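Local atomic coordinates of LBCATS-a (Synthetic construct, PDB entry 5EY5), a protein that probably splits indole-3-glycerol phosphate into indole and glyceraldehyde 3-phosphate, as the alpha chain of tryptophan synthase. Residues A[35-40]-A[46-51]; A[65-70]-A[235-240]; A[86-91]-A[95-100]; A[124-129]-A[137-142]; A[131-136]-A[164-169]. All blocks are in the same frame, centred on the assembly; numbering follows the deposited sequence.

Contact 1. Residues A[35-40]-A[46-51]; sequences ELVRAL and DIIELG. With G3P (sn-glycerol-3-phosphate), chain E.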
# COMPACT_ATOMS: atom_id res chain seq x y z
N GLU A 35 -41.60 7.16 37.44
CA GLU A 35 -41.64 6.35 38.66
C GLU A 35 -40.37 6.56 39.50
O GLU A 35 -40.45 6.70 40.72
CB GLU A 35 -41.80 4.88 38.32
CG GLU A 35 -43.23 4.43 38.06
CD GLU A 35 -43.44 2.95 38.38
OE1 GLU A 35 -43.16 2.10 37.50
OE2 GLU A 35 -43.89 2.65 39.51
N LEU A 36 -39.21 6.63 38.84
CA LEU A 36 -37.94 6.78 39.56
C LEU A 36 -37.85 8.15 40.23
O LEU A 36 -37.47 8.24 41.41
CB LEU A 36 -36.76 6.57 38.61
CG LEU A 36 -36.59 5.11 38.21
CD1 LEU A 36 -35.55 4.94 37.11
CD2 LEU A 36 -36.23 4.26 39.43
N VAL A 37 -38.20 9.21 39.51
CA VAL A 37 -38.21 10.54 40.11
C VAL A 37 -39.07 10.55 41.36
O VAL A 37 -38.65 11.04 42.42
CB VAL A 37 -38.70 11.59 39.10
CG1 VAL A 37 -38.81 12.96 39.78
CG2 VAL A 37 -37.76 11.63 37.88
N ARG A 38 -40.28 9.99 41.26
CA ARG A 38 -41.18 9.98 42.41
C ARG A 38 -40.56 9.20 43.56
O ARG A 38 -40.61 9.64 44.71
CB ARG A 38 -42.54 9.40 42.01
CG ARG A 38 -43.45 10.38 41.27
CD ARG A 38 -44.59 9.67 40.58
NE ARG A 38 -45.38 10.59 39.76
CZ ARG A 38 -46.24 10.22 38.82
NH1 ARG A 38 -46.43 8.93 38.55
NH2 ARG A 38 -46.91 11.14 38.13
N ALA A 39 -39.96 8.05 43.25
CA ALA A 39 -39.24 7.29 44.27
C ALA A 39 -38.11 8.10 44.87
O ALA A 39 -37.89 8.06 46.08
CB ALA A 39 -38.70 5.99 43.66
N LEU A 40 -37.37 8.85 44.04
CA LEU A 40 -36.22 9.61 44.53
C LEU A 40 -36.66 10.67 45.53
O LEU A 40 -36.01 10.87 46.56
CB LEU A 40 -35.47 10.25 43.36
CG LEU A 40 -34.71 9.31 42.43
CD1 LEU A 40 -34.11 10.10 41.28
CD2 LEU A 40 -33.64 8.56 43.23
N ASP A 46 -33.08 16.01 47.34
CA ASP A 46 -33.38 17.43 47.47
C ASP A 46 -33.46 18.13 46.14
O ASP A 46 -34.22 19.08 45.98
CB ASP A 46 -32.33 18.11 48.34
CG ASP A 46 -32.29 17.56 49.74
OD1 ASP A 46 -33.17 17.93 50.54
OD2 ASP A 46 -31.37 16.76 50.04
N ILE A 47 -32.64 17.68 45.20
CA ILE A 47 -32.63 18.16 43.83
C ILE A 47 -32.42 16.94 42.97
O ILE A 47 -31.69 16.02 43.36
CB ILE A 47 -31.51 19.19 43.58
CG1 ILE A 47 -31.66 20.40 44.51
CG2 ILE A 47 -31.47 19.57 42.08
CD1 ILE A 47 -30.41 21.29 44.59
N ILE A 48 -33.06 16.90 41.81
CA ILE A 48 -32.95 15.77 40.91
C ILE A 48 -32.34 16.26 39.62
O ILE A 48 -32.86 17.21 39.00
CB ILE A 48 -34.30 15.08 40.67
CG1 ILE A 48 -34.74 14.36 41.94
CG2 ILE A 48 -34.18 14.14 39.46
CD1 ILE A 48 -36.17 13.95 41.94
N GLU A 49 -31.23 15.63 39.22
CA GLU A 49 -30.65 15.82 37.91
C GLU A 49 -31.21 14.78 36.95
O GLU A 49 -31.17 13.58 37.25
CB GLU A 49 -29.12 15.72 37.96
CG GLU A 49 -28.44 16.86 38.69
CD GLU A 49 -26.93 16.70 38.77
OE1 GLU A 49 -26.29 17.45 39.52
OE2 GLU A 49 -26.38 15.82 38.06
N LEU A 50 -31.72 15.24 35.82
CA LEU A 50 -32.18 14.38 34.74
C LEU A 50 -31.23 14.54 33.56
O LEU A 50 -31.08 15.65 33.03
CB LEU A 50 -33.61 14.72 34.32
CG LEU A 50 -34.69 14.29 35.33
CD1 LEU A 50 -36.08 14.78 34.90
CD2 LEU A 50 -34.68 12.79 35.49
N GLY A 51 -30.59 13.45 33.16
CA GLY A 51 -29.70 13.49 32.01
C GLY A 51 -30.48 13.40 30.72
O GLY A 51 -31.27 12.47 30.53
O1 G3P E . -24.09 14.75 37.82
C1 G3P E . -23.39 13.90 36.95
C2 G3P E . -23.28 12.50 37.54
O2 G3P E . -22.94 11.64 36.48
C3 G3P E . -22.25 12.43 38.68
O1P G3P E . -21.10 11.69 38.33
O4P G3P E . -21.88 9.36 37.63
O2P G3P E . -19.60 9.56 38.68
O3P G3P E . -21.59 9.86 40.07
P G3P E . -21.04 10.08 38.68
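Glu49 OE2 accepts a hydrogen bond of 2.5 Å from O1 of the bound sn-glycerol-3-phosphate, the shortest polar link here. The glutamate chain runs out fully extended beyond CG (chi2 178°), carrying its carboxylate from the inner wall of the barrel to the glycerol end of the ligand. With an alanine here, the ligand hydroxyl O1 would probably lose this acceptor and a gap would open between strand and ligand. The residues on either side of Glu49 turn outward to helix 30-42 instead. Ile48 sends CD1 into the notch between two helix side chains, 3.6 Å from Val37 CG1 and 4.0 Å from Leu40 CB. Val37 places its branches on both strand residues: with CG1 at Ile48, its CG2 lies 4.1 Å from Leu50 CD2, the two side chains crossing at about a right angle. No hydrogen bond joins helix and strand; the seal is wholly apolar. The helix runs nearly antiparallel to the strand (161°, axes 10.3 Å apart), as the second half of the beta-alpha-beta unit strand 18-24, helix 30-42, strand 48-51. Strands 18-24 and 97-100 flank strand 48-51 in the barrel, while Val253 and Val257 of helix 249-263 pack on Leu40.

Contact 2. Residues A[65-70]-A[235-240]; sequences QRASQR and AIVKRI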
# COMPACT_ATOMS: atom_id res chain seq x y z
N GLN A 65 -22.76 6.37 29.61
CA GLN A 65 -22.76 6.16 28.16
C GLN A 65 -23.80 5.13 27.77
O GLN A 65 -24.54 5.31 26.79
CB GLN A 65 -21.39 5.68 27.66
CG GLN A 65 -20.23 6.68 27.70
CD GLN A 65 -18.89 5.99 27.48
OE1 GLN A 65 -18.81 4.99 26.76
NE2 GLN A 65 -17.83 6.51 28.11
N ARG A 66 -23.81 4.00 28.48
CA ARG A 66 -24.76 2.92 28.20
C ARG A 66 -26.19 3.33 28.51
O ARG A 66 -27.11 2.94 27.80
CB ARG A 66 -24.41 1.66 29.00
CG ARG A 66 -23.04 1.09 28.66
CD ARG A 66 -22.81 -0.28 29.26
NE ARG A 66 -22.81 -0.29 30.72
CZ ARG A 66 -21.74 -0.08 31.47
NH1 ARG A 66 -20.57 0.17 30.89
NH2 ARG A 66 -21.83 -0.11 32.80
N ALA A 67 -26.40 4.08 29.60
CA ALA A 67 -27.75 4.56 29.88
C ALA A 67 -28.24 5.48 28.76
O ALA A 67 -29.39 5.38 28.34
CB ALA A 67 -27.77 5.28 31.24
N SER A 68 -27.37 6.38 28.27
CA SER A 68 -27.75 7.28 27.17
C SER A 68 -28.10 6.52 25.91
O SER A 68 -29.05 6.87 25.20
CB SER A 68 -26.61 8.26 26.86
OG SER A 68 -26.43 9.22 27.89
N GLN A 69 -27.32 5.48 25.58
CA GLN A 69 -27.63 4.71 24.39
C GLN A 69 -28.96 3.99 24.55
O GLN A 69 -29.73 3.84 23.59
CB GLN A 69 -26.51 3.71 24.10
CG GLN A 69 -25.32 4.29 23.32
CD GLN A 69 -25.66 4.61 21.86
OE1 GLN A 69 -25.67 3.73 21.00
NE2 GLN A 69 -25.92 5.89 21.58
N ARG A 70 -29.22 3.44 25.74
CA ARG A 70 -30.51 2.81 26.00
C ARG A 70 -31.64 3.82 25.90
O ARG A 70 -32.67 3.57 25.26
CB ARG A 70 -30.49 2.16 27.38
CG ARG A 70 -29.57 0.93 27.48
CD ARG A 70 -29.93 0.13 28.72
NE ARG A 70 -29.78 0.96 29.91
CZ ARG A 70 -28.66 1.06 30.61
NH1 ARG A 70 -27.58 0.38 30.22
NH2 ARG A 70 -28.62 1.82 31.70
N ALA A 235 -23.61 5.43 40.24
CA ALA A 235 -23.96 4.35 41.15
C ALA A 235 -25.46 4.06 41.13
O ALA A 235 -25.86 2.91 41.32
CB ALA A 235 -23.50 4.68 42.56
N ILE A 236 -26.30 5.08 40.91
CA ILE A 236 -27.74 4.85 40.86
C ILE A 236 -28.12 4.25 39.52
O ILE A 236 -28.98 3.35 39.44
CB ILE A 236 -28.49 6.17 41.09
CG1 ILE A 236 -28.22 6.70 42.49
CG2 ILE A 236 -30.00 5.96 40.83
CD1 ILE A 236 -28.78 8.10 42.73
N VAL A 237 -27.50 4.74 38.45
CA VAL A 237 -27.75 4.20 37.12
C VAL A 237 -27.36 2.73 37.04
O VAL A 237 -27.99 1.96 36.31
CB VAL A 237 -26.99 5.04 36.08
CG1 VAL A 237 -27.02 4.33 34.75
CG2 VAL A 237 -27.61 6.42 35.97
N LYS A 238 -26.32 2.32 37.77
CA LYS A 238 -25.98 0.90 37.81
C LYS A 238 -27.16 0.08 38.30
O LYS A 238 -27.48 -0.99 37.75
CB LYS A 238 -24.78 0.66 38.73
CG LYS A 238 -23.57 1.54 38.47
CD LYS A 238 -22.28 0.79 38.82
CE LYS A 238 -21.19 1.73 39.30
NZ LYS A 238 -21.45 2.22 40.69
N ARG A 239 -27.82 0.55 39.35
CA ARG A 239 -28.91 -0.24 39.89
C ARG A 239 -30.07 -0.31 38.92
O ARG A 239 -30.77 -1.33 38.86
CB ARG A 239 -29.34 0.32 41.24
CG ARG A 239 -28.55 -0.29 42.37
CD ARG A 239 -27.83 0.74 43.19
NE ARG A 239 -27.03 0.08 44.22
CZ ARG A 239 -25.72 0.21 44.34
NH1 ARG A 239 -25.04 1.01 43.52
NH2 ARG A 239 -25.08 -0.44 45.31
N ILE A 240 -30.27 0.75 38.13
CA ILE A 240 -31.28 0.69 37.08
C ILE A 240 -30.88 -0.31 36.01
O ILE A 240 -31.70 -1.12 35.56
CB ILE A 240 -31.51 2.09 36.49
CG1 ILE A 240 -32.10 3.00 37.57
CG2 ILE A 240 -32.40 2.00 35.26
CD1 ILE A 240 -31.96 4.47 37.30
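Val237 holds CG1 opposite its backbone N (chi1 169°), and this branch reaches across to Ala67, with Val237 CG1 3.7 Å from Ala67 CB. Arg70, extended at chi2, turns at chi3 (-59°) and chi4, which lays one guanidinium face over Arg66 O and Ala67 CA, both offset toward the rim. The same methyl, Val237 CG1, then stands at the edge of that group, near its plane, 4.3 Å from Arg70 NH2. One valine branch thus meets both a methyl and the border of a charged group, and the small alanine side chain lets the helices come close, with the CA atoms of Ala67 and Val237 7.2 Å apart. The charge of Arg70 is met outside the two segments, where NE forms a salt bridge with Asp27. No hydrogen bond passes between the helices. On the far helix, Arg239 NH1 donates to Ala235 O (3.0 Å, 159° at the hydrogen), and that oxygen lies in the guanidinium plane; the group also makes a cation-pi contact with Phe256. Two helices of the (beta/alpha)8 barrel meet here: helix 62-73 follows strand 48-51, and short helix 234-241 follows the last strand, 229-232, opening at the ligand that Ser234 N binds. Thr24 of strand 18-24 packs on Ala67, and Ile236 and Ile240 lean on Ile23 and on helix 249-263.

Contact 3. Residues A[86-91]-A[95-100]; sequences RELREK and VPIVFL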
# COMPACT_ATOMS: atom_id res chain seq x y z
N ARG A 86 -43.65 17.95 32.84
CA ARG A 86 -44.96 18.57 33.06
C ARG A 86 -45.91 17.61 33.76
O ARG A 86 -46.68 18.03 34.64
CB ARG A 86 -45.54 19.07 31.74
CG ARG A 86 -44.86 20.34 31.24
CD ARG A 86 -45.64 21.03 30.13
NE ARG A 86 -45.89 20.15 29.00
CZ ARG A 86 -45.06 19.98 27.97
NH1 ARG A 86 -43.92 20.65 27.91
NH2 ARG A 86 -45.39 19.15 26.99
N GLU A 87 -45.88 16.33 33.42
CA GLU A 87 -46.64 15.36 34.21
C GLU A 87 -46.17 15.39 35.65
O GLU A 87 -46.98 15.36 36.58
CB GLU A 87 -46.52 13.95 33.63
CG GLU A 87 -46.78 13.87 32.14
CD GLU A 87 -48.01 14.66 31.72
OE1 GLU A 87 -49.13 14.28 32.13
OE2 GLU A 87 -47.84 15.67 31.00
N LEU A 88 -44.86 15.46 35.86
CA LEU A 88 -44.34 15.61 37.22
C LEU A 88 -44.96 16.82 37.91
O LEU A 88 -45.49 16.70 39.02
CB LEU A 88 -42.82 15.75 37.18
CG LEU A 88 -42.07 14.64 37.90
CD1 LEU A 88 -40.57 14.80 37.64
CD2 LEU A 88 -42.39 14.65 39.40
N ARG A 89 -44.91 17.98 37.26
CA ARG A 89 -45.35 19.21 37.91
C ARG A 89 -46.84 19.19 38.21
O ARG A 89 -47.29 19.96 39.07
CB ARG A 89 -45.02 20.42 37.05
CG ARG A 89 -43.54 20.70 36.92
CD ARG A 89 -42.89 20.81 38.29
NE ARG A 89 -41.46 21.14 38.21
CZ ARG A 89 -40.61 20.95 39.22
NH1 ARG A 89 -41.06 20.42 40.35
NH2 ARG A 89 -39.32 21.27 39.09
N GLU A 90 -47.62 18.35 37.54
CA GLU A 90 -49.03 18.28 37.87
C GLU A 90 -49.22 17.95 39.34
O GLU A 90 -50.11 18.50 39.99
CB GLU A 90 -49.73 17.25 36.98
CG GLU A 90 -49.95 17.72 35.56
CD GLU A 90 -50.83 16.78 34.75
OE1 GLU A 90 -50.70 15.55 34.94
OE2 GLU A 90 -51.64 17.26 33.94
N LYS A 91 -48.37 17.08 39.89
CA LYS A 91 -48.54 16.61 41.26
C LYS A 91 -47.42 17.03 42.20
O LYS A 91 -47.62 16.99 43.42
CB LYS A 91 -48.67 15.08 41.29
CG LYS A 91 -48.95 14.49 42.66
CD LYS A 91 -50.32 14.89 43.21
CE LYS A 91 -50.58 14.28 44.58
NZ LYS A 91 -52.00 14.38 45.00
N VAL A 95 -40.17 19.87 44.00
CA VAL A 95 -38.82 19.31 43.83
C VAL A 95 -38.08 20.05 42.73
O VAL A 95 -38.60 20.17 41.60
CB VAL A 95 -38.91 17.82 43.50
CG1 VAL A 95 -39.59 17.62 42.16
CG2 VAL A 95 -37.51 17.22 43.48
N PRO A 96 -36.86 20.55 42.98
CA PRO A 96 -36.09 21.17 41.90
C PRO A 96 -35.63 20.12 40.91
O PRO A 96 -35.15 19.05 41.28
CB PRO A 96 -34.91 21.83 42.63
CG PRO A 96 -35.38 21.95 44.07
CD PRO A 96 -36.25 20.76 44.30
N ILE A 97 -35.79 20.45 39.63
CA ILE A 97 -35.39 19.58 38.53
C ILE A 97 -34.31 20.30 37.74
O ILE A 97 -34.48 21.48 37.39
CB ILE A 97 -36.59 19.22 37.62
CG1 ILE A 97 -37.60 18.39 38.40
CG2 ILE A 97 -36.12 18.46 36.36
CD1 ILE A 97 -37.11 17.00 38.71
N VAL A 98 -33.20 19.61 37.48
CA VAL A 98 -32.10 20.12 36.67
C VAL A 98 -31.95 19.20 35.46
O VAL A 98 -31.92 17.97 35.62
CB VAL A 98 -30.79 20.18 37.46
CG1 VAL A 98 -29.61 20.57 36.55
CG2 VAL A 98 -30.93 21.17 38.62
N PHE A 99 -31.89 19.79 34.27
CA PHE A 99 -31.54 19.07 33.04
C PHE A 99 -30.03 19.11 32.87
O PHE A 99 -29.43 20.19 32.86
CB PHE A 99 -32.19 19.69 31.80
CG PHE A 99 -33.58 19.20 31.53
CD1 PHE A 99 -34.23 18.38 32.44
CD2 PHE A 99 -34.24 19.55 30.36
CE1 PHE A 99 -35.52 17.93 32.19
CE2 PHE A 99 -35.51 19.10 30.10
CZ PHE A 99 -36.16 18.29 31.02
N LEU A 100 -29.42 17.94 32.70
CA LEU A 100 -28.01 17.84 32.35
C LEU A 100 -27.98 17.44 30.89
O LEU A 100 -28.46 16.36 30.52
CB LEU A 100 -27.26 16.85 33.25
CG LEU A 100 -25.74 16.73 33.12
CD1 LEU A 100 -25.15 16.17 34.41
CD2 LEU A 100 -25.36 15.86 31.91
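Val95 O is gripped end-on by Arg89, taking hydrogen bonds from NH1 and NH2, each 2.8 Å long. Both are bent at the hydrogen (144° and 140°), as expected when two nitrogens share one acceptor, and the oxygen lies close to the guanidinium plane. The arginine chain bends at chi2 (-54°), which carries the guanidinium from the side of the helix to this carbonyl. Its nitrogens serve further partners: NH1 also donates to Asn92 O, while NH2 donates to Gly122 O and forms a salt bridge with Asp124 OD1. Val95 N is met by Asn92 OD1, which helps fix the turn between helix and strand. A methionine in place of Arg89 would probably leave Val95 O without its two donors and Asp124 without this cation. The Ile97 side chain runs past that of Arg89 in the opposite direction, Ile97 CG1 3.4 Å from Arg89 NH2; the apolar contact is Ile97 CD1 to Leu88 CD1, 4.2 Å. Helix 78-91 thereby returns to strand 97-100 at the strand's N-terminal end, whereas Leu100 at its other end lines the ligand pocket. Such alpha-to-beta turns belong to the side of a (beta/alpha)8 barrel remote from the active site.

Contact 4. Residues A[124-129]-A[137-142]; sequences DGLIVP and ADLAAA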
# COMPACT_ATOMS: atom_id res chain seq x y z
N ASP A 124 -35.72 23.83 36.62
CA ASP A 124 -35.17 24.94 37.38
C ASP A 124 -33.72 25.26 37.04
O ASP A 124 -33.28 26.39 37.27
CB ASP A 124 -35.32 24.62 38.87
CG ASP A 124 -36.76 24.26 39.22
OD1 ASP A 124 -37.05 23.07 39.49
OD2 ASP A 124 -37.62 25.17 39.16
N GLY A 125 -32.98 24.31 36.49
CA GLY A 125 -31.57 24.56 36.27
C GLY A 125 -31.01 23.70 35.16
O GLY A 125 -31.63 22.73 34.71
N LEU A 126 -29.83 24.09 34.70
CA LEU A 126 -29.18 23.50 33.55
C LEU A 126 -27.73 23.22 33.89
O LEU A 126 -27.05 24.08 34.46
CB LEU A 126 -29.24 24.42 32.33
CG LEU A 126 -30.64 24.77 31.84
CD1 LEU A 126 -30.56 25.55 30.53
CD2 LEU A 126 -31.48 23.50 31.67
N ILE A 127 -27.29 22.01 33.57
CA ILE A 127 -25.89 21.61 33.58
C ILE A 127 -25.54 21.25 32.15
O ILE A 127 -26.18 20.37 31.56
CB ILE A 127 -25.65 20.42 34.52
CG1 ILE A 127 -26.00 20.82 35.96
CG2 ILE A 127 -24.21 19.91 34.40
CD1 ILE A 127 -25.97 19.62 36.91
N VAL A 128 -24.58 21.94 31.56
CA VAL A 128 -24.20 21.73 30.17
C VAL A 128 -22.73 21.35 30.13
O VAL A 128 -21.85 22.21 30.12
CB VAL A 128 -24.47 22.98 29.32
CG1 VAL A 128 -24.15 22.69 27.85
CG2 VAL A 128 -25.91 23.42 29.49
N PRO A 129 -22.41 20.06 30.09
CA PRO A 129 -21.02 19.66 30.37
C PRO A 129 -20.00 20.17 29.35
O PRO A 129 -18.86 20.39 29.73
CB PRO A 129 -21.10 18.13 30.40
CG PRO A 129 -22.54 17.84 30.82
CD PRO A 129 -23.34 18.91 30.13
N ALA A 137 -22.31 32.62 26.51
CA ALA A 137 -22.96 33.93 26.57
C ALA A 137 -24.43 33.86 26.16
O ALA A 137 -25.30 34.45 26.83
CB ALA A 137 -22.20 34.94 25.71
N ASP A 138 -24.74 33.16 25.07
CA ASP A 138 -26.12 33.11 24.57
C ASP A 138 -27.03 32.36 25.54
O ASP A 138 -28.10 32.86 25.91
CB ASP A 138 -26.17 32.45 23.19
CG ASP A 138 -25.60 33.33 22.07
OD1 ASP A 138 -25.30 32.79 20.99
OD2 ASP A 138 -25.45 34.56 22.28
N LEU A 139 -26.65 31.15 25.94
CA LEU A 139 -27.48 30.38 26.87
C LEU A 139 -27.65 31.12 28.19
O LEU A 139 -28.74 31.12 28.78
CB LEU A 139 -26.87 29.00 27.09
CG LEU A 139 -27.67 28.04 28.00
CD1 LEU A 139 -29.06 27.79 27.46
CD2 LEU A 139 -26.96 26.71 28.23
N ALA A 140 -26.59 31.78 28.67
CA ALA A 140 -26.64 32.45 29.96
C ALA A 140 -27.61 33.63 29.96
O ALA A 140 -28.28 33.87 30.96
CB ALA A 140 -25.24 32.93 30.36
N ALA A 141 -27.70 34.36 28.85
CA ALA A 141 -28.63 35.49 28.82
C ALA A 141 -30.08 35.01 28.75
O ALA A 141 -30.96 35.59 29.37
CB ALA A 141 -28.29 36.41 27.65
N ALA A 142 -30.34 33.95 27.99
CA ALA A 142 -31.68 33.38 27.97
C ALA A 142 -32.05 32.81 29.33
O ALA A 142 -33.17 32.99 29.81
CB ALA A 142 -31.78 32.30 26.89
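Leu139 reaches out of helix 137-146 like a two-pronged fork and sets one methyl on each of two residues of the strand side. Its CG is held opposite the backbone N (chi1 -177°), which points the side chain toward the barrel wall. The second torsion (chi2 59°) then splits the methyls: CD2 continues the line of the chain and comes to 3.7 Å from Val128 CG2, while CD1 turns off to lie 4.1 Å from Leu126 CD1. Leu126 answers with a different shape. Its CG lies beside its own backbone N (chi1 -61°), and its CD1 is the methyl stretched farthest from CA. Val128 offers the branch that stands opposite its carbonyl carbon, CG2. Both side chains lie aslant to Leu139. The alternation of the strand, carried one residue past its end, points Leu126 and Val128 to the helix, whereas Ile127 between them points to the barrel interior. No hydrogen bond bridges the segments, and all three touching residues are buried, so the helix is held here by hydrocarbon packing. This is the first half of a beta-alpha-beta unit, strand 125-127, helix 137-146 and strand 149-154. Strands 97-100 and 149-154 border strand 125-127; Phe99 packs on Leu126 from the former, and helix 111-121 closes the layer with Phe114 on Leu126 and Val115 on Leu139.

Contact 5. Residues A[131-136]-A[164-169]; sequences LPPEEA and KMIAKH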
# COMPACT_ATOMS: atom_id res chain seq x y z
N LEU A 131 -19.93 23.14 27.73
CA LEU A 131 -20.13 24.57 27.48
C LEU A 131 -19.40 25.42 28.52
O LEU A 131 -19.96 25.71 29.59
CB LEU A 131 -21.62 24.91 27.46
CG LEU A 131 -21.97 26.33 26.98
CD1 LEU A 131 -21.61 26.51 25.51
CD2 LEU A 131 -23.43 26.67 27.24
N PRO A 132 -18.18 25.86 28.25
CA PRO A 132 -17.50 26.75 29.19
C PRO A 132 -18.11 28.14 29.16
O PRO A 132 -18.77 28.52 28.18
CB PRO A 132 -16.04 26.76 28.70
CG PRO A 132 -16.10 26.33 27.29
CD PRO A 132 -17.28 25.41 27.17
N PRO A 133 -17.94 28.92 30.23
CA PRO A 133 -18.37 30.33 30.20
C PRO A 133 -18.05 31.09 28.92
O PRO A 133 -18.91 31.82 28.42
CB PRO A 133 -17.63 30.92 31.41
CG PRO A 133 -17.70 29.79 32.43
CD PRO A 133 -17.52 28.51 31.58
N GLU A 134 -16.85 30.94 28.36
CA GLU A 134 -16.50 31.73 27.18
C GLU A 134 -17.42 31.44 25.99
O GLU A 134 -17.54 32.28 25.10
CB GLU A 134 -15.04 31.50 26.79
CG GLU A 134 -14.06 31.56 27.96
CD GLU A 134 -13.92 30.22 28.67
OE1 GLU A 134 -12.89 29.54 28.45
OE2 GLU A 134 -14.84 29.83 29.42
N GLU A 135 -18.08 30.29 25.98
CA GLU A 135 -19.02 29.93 24.92
C GLU A 135 -20.48 30.01 25.36
O GLU A 135 -21.37 29.75 24.55
CB GLU A 135 -18.74 28.51 24.42
CG GLU A 135 -17.27 28.18 24.20
CD GLU A 135 -16.71 28.86 22.98
OE1 GLU A 135 -17.44 29.66 22.36
OE2 GLU A 135 -15.54 28.59 22.63
N ALA A 136 -20.74 30.36 26.62
CA ALA A 136 -22.07 30.27 27.19
C ALA A 136 -22.83 31.60 27.19
O ALA A 136 -23.90 31.69 27.79
CB ALA A 136 -22.00 29.73 28.62
N LYS A 164 -12.73 32.19 39.42
CA LYS A 164 -13.33 33.52 39.45
C LYS A 164 -14.29 33.69 38.29
O LYS A 164 -15.45 34.07 38.46
CB LYS A 164 -12.25 34.61 39.36
CG LYS A 164 -11.24 34.57 40.45
CD LYS A 164 -11.90 34.80 41.79
N MET A 165 -13.79 33.39 37.09
CA MET A 165 -14.57 33.56 35.88
C MET A 165 -15.78 32.63 35.85
O MET A 165 -16.87 33.03 35.44
CB MET A 165 -13.64 33.35 34.68
CG MET A 165 -14.20 33.79 33.36
SD MET A 165 -15.21 32.46 32.73
CE MET A 165 -14.06 31.09 32.89
N ILE A 166 -15.60 31.38 36.29
CA ILE A 166 -16.74 30.45 36.33
C ILE A 166 -17.78 30.95 37.32
O ILE A 166 -18.95 31.14 36.97
CB ILE A 166 -16.27 29.03 36.70
CG1 ILE A 166 -15.59 28.35 35.50
CG2 ILE A 166 -17.45 28.22 37.17
CD1 ILE A 166 -14.64 27.20 35.89
N ALA A 167 -17.37 31.17 38.57
CA ALA A 167 -18.31 31.61 39.60
C ALA A 167 -18.98 32.94 39.25
O ALA A 167 -20.03 33.25 39.82
CB ALA A 167 -17.59 31.73 40.94
N LYS A 168 -18.40 33.72 38.34
CA LYS A 168 -19.04 34.98 37.96
C LYS A 168 -20.30 34.74 37.15
O LYS A 168 -21.23 35.56 37.20
CB LYS A 168 -18.06 35.85 37.17
N HIS A 169 -20.37 33.65 36.40
CA HIS A 169 -21.53 33.37 35.57
C HIS A 169 -22.42 32.29 36.17
O HIS A 169 -23.51 32.05 35.64
CB HIS A 169 -21.10 32.95 34.16
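Pro133 meets helix 160-169 through its ring, and the contact is chiefly apolar. It packs loop 131-136, between strand 125-127 and helix 137-146 of the barrel, on the helix that follows strand 149-154. Met165 leaves that helix with CG opposite its backbone N, then bends at chi2 (-84°) and chi3 (-51°), which folds the thioether aslant across the proline. Met165 SD lies 3.2 Å from Pro133 CB, shorter than usual for such a pair, so the exact seat of the sulfur is best taken with reserve. Met165 CE is 3.9 Å from the same Pro133 CB. On the next residue of the helix, Ile166 CG1 touches Pro133 CG at 4.0 Å, and Phe152 of strand 149-154 packs on both Pro133 and Ile166. The mixed contact is slighter: Glu134, bent at chi2 (86°), brings OE2 to 3.8 Å from Met165 CE, with the side chains at about a right angle. The carboxylate finds its cation in Arg162, which forms a salt bridge with OE1. Two backbone bonds, Glu135 N to Pro132 O and Ala136 N to Pro133 O, tie the loop into turns just before helix 137-146, whose N-cap is Ala136. No hydrogen bond spans the two segments, so hydrophobic packing joins loop and helix, while Glu134 engages Arg162 and Glu135 a basic side chain of a neighbouring subunit.

Overall arrangement
Contacts 1, 3 and 4 seat helices on the inner barrel; their strands 48-51, 97-100 and 125-127 are successive in the sheet, and Val37 CG1 of contact 1 packs 3.3 Å from Leu88 CD1 of contact 3. Contacts 1 and 4 are buried and apolar between helix and strand, whereas contact 3 adds an arginine-to-carbonyl grip where the chain turns. Contact 2 joins two helices, buried though near another chain, and touches contact 1 through Leu36 and Ile240. Contact 5 is the most peripheral and only partly buried; its loop 131-136 links the strand and helix of contact 4, which it touches through Leu131 and Leu139. Contacts 1 and 5 lie about 27 Å apart between centres, on opposite sides of the chain's centre.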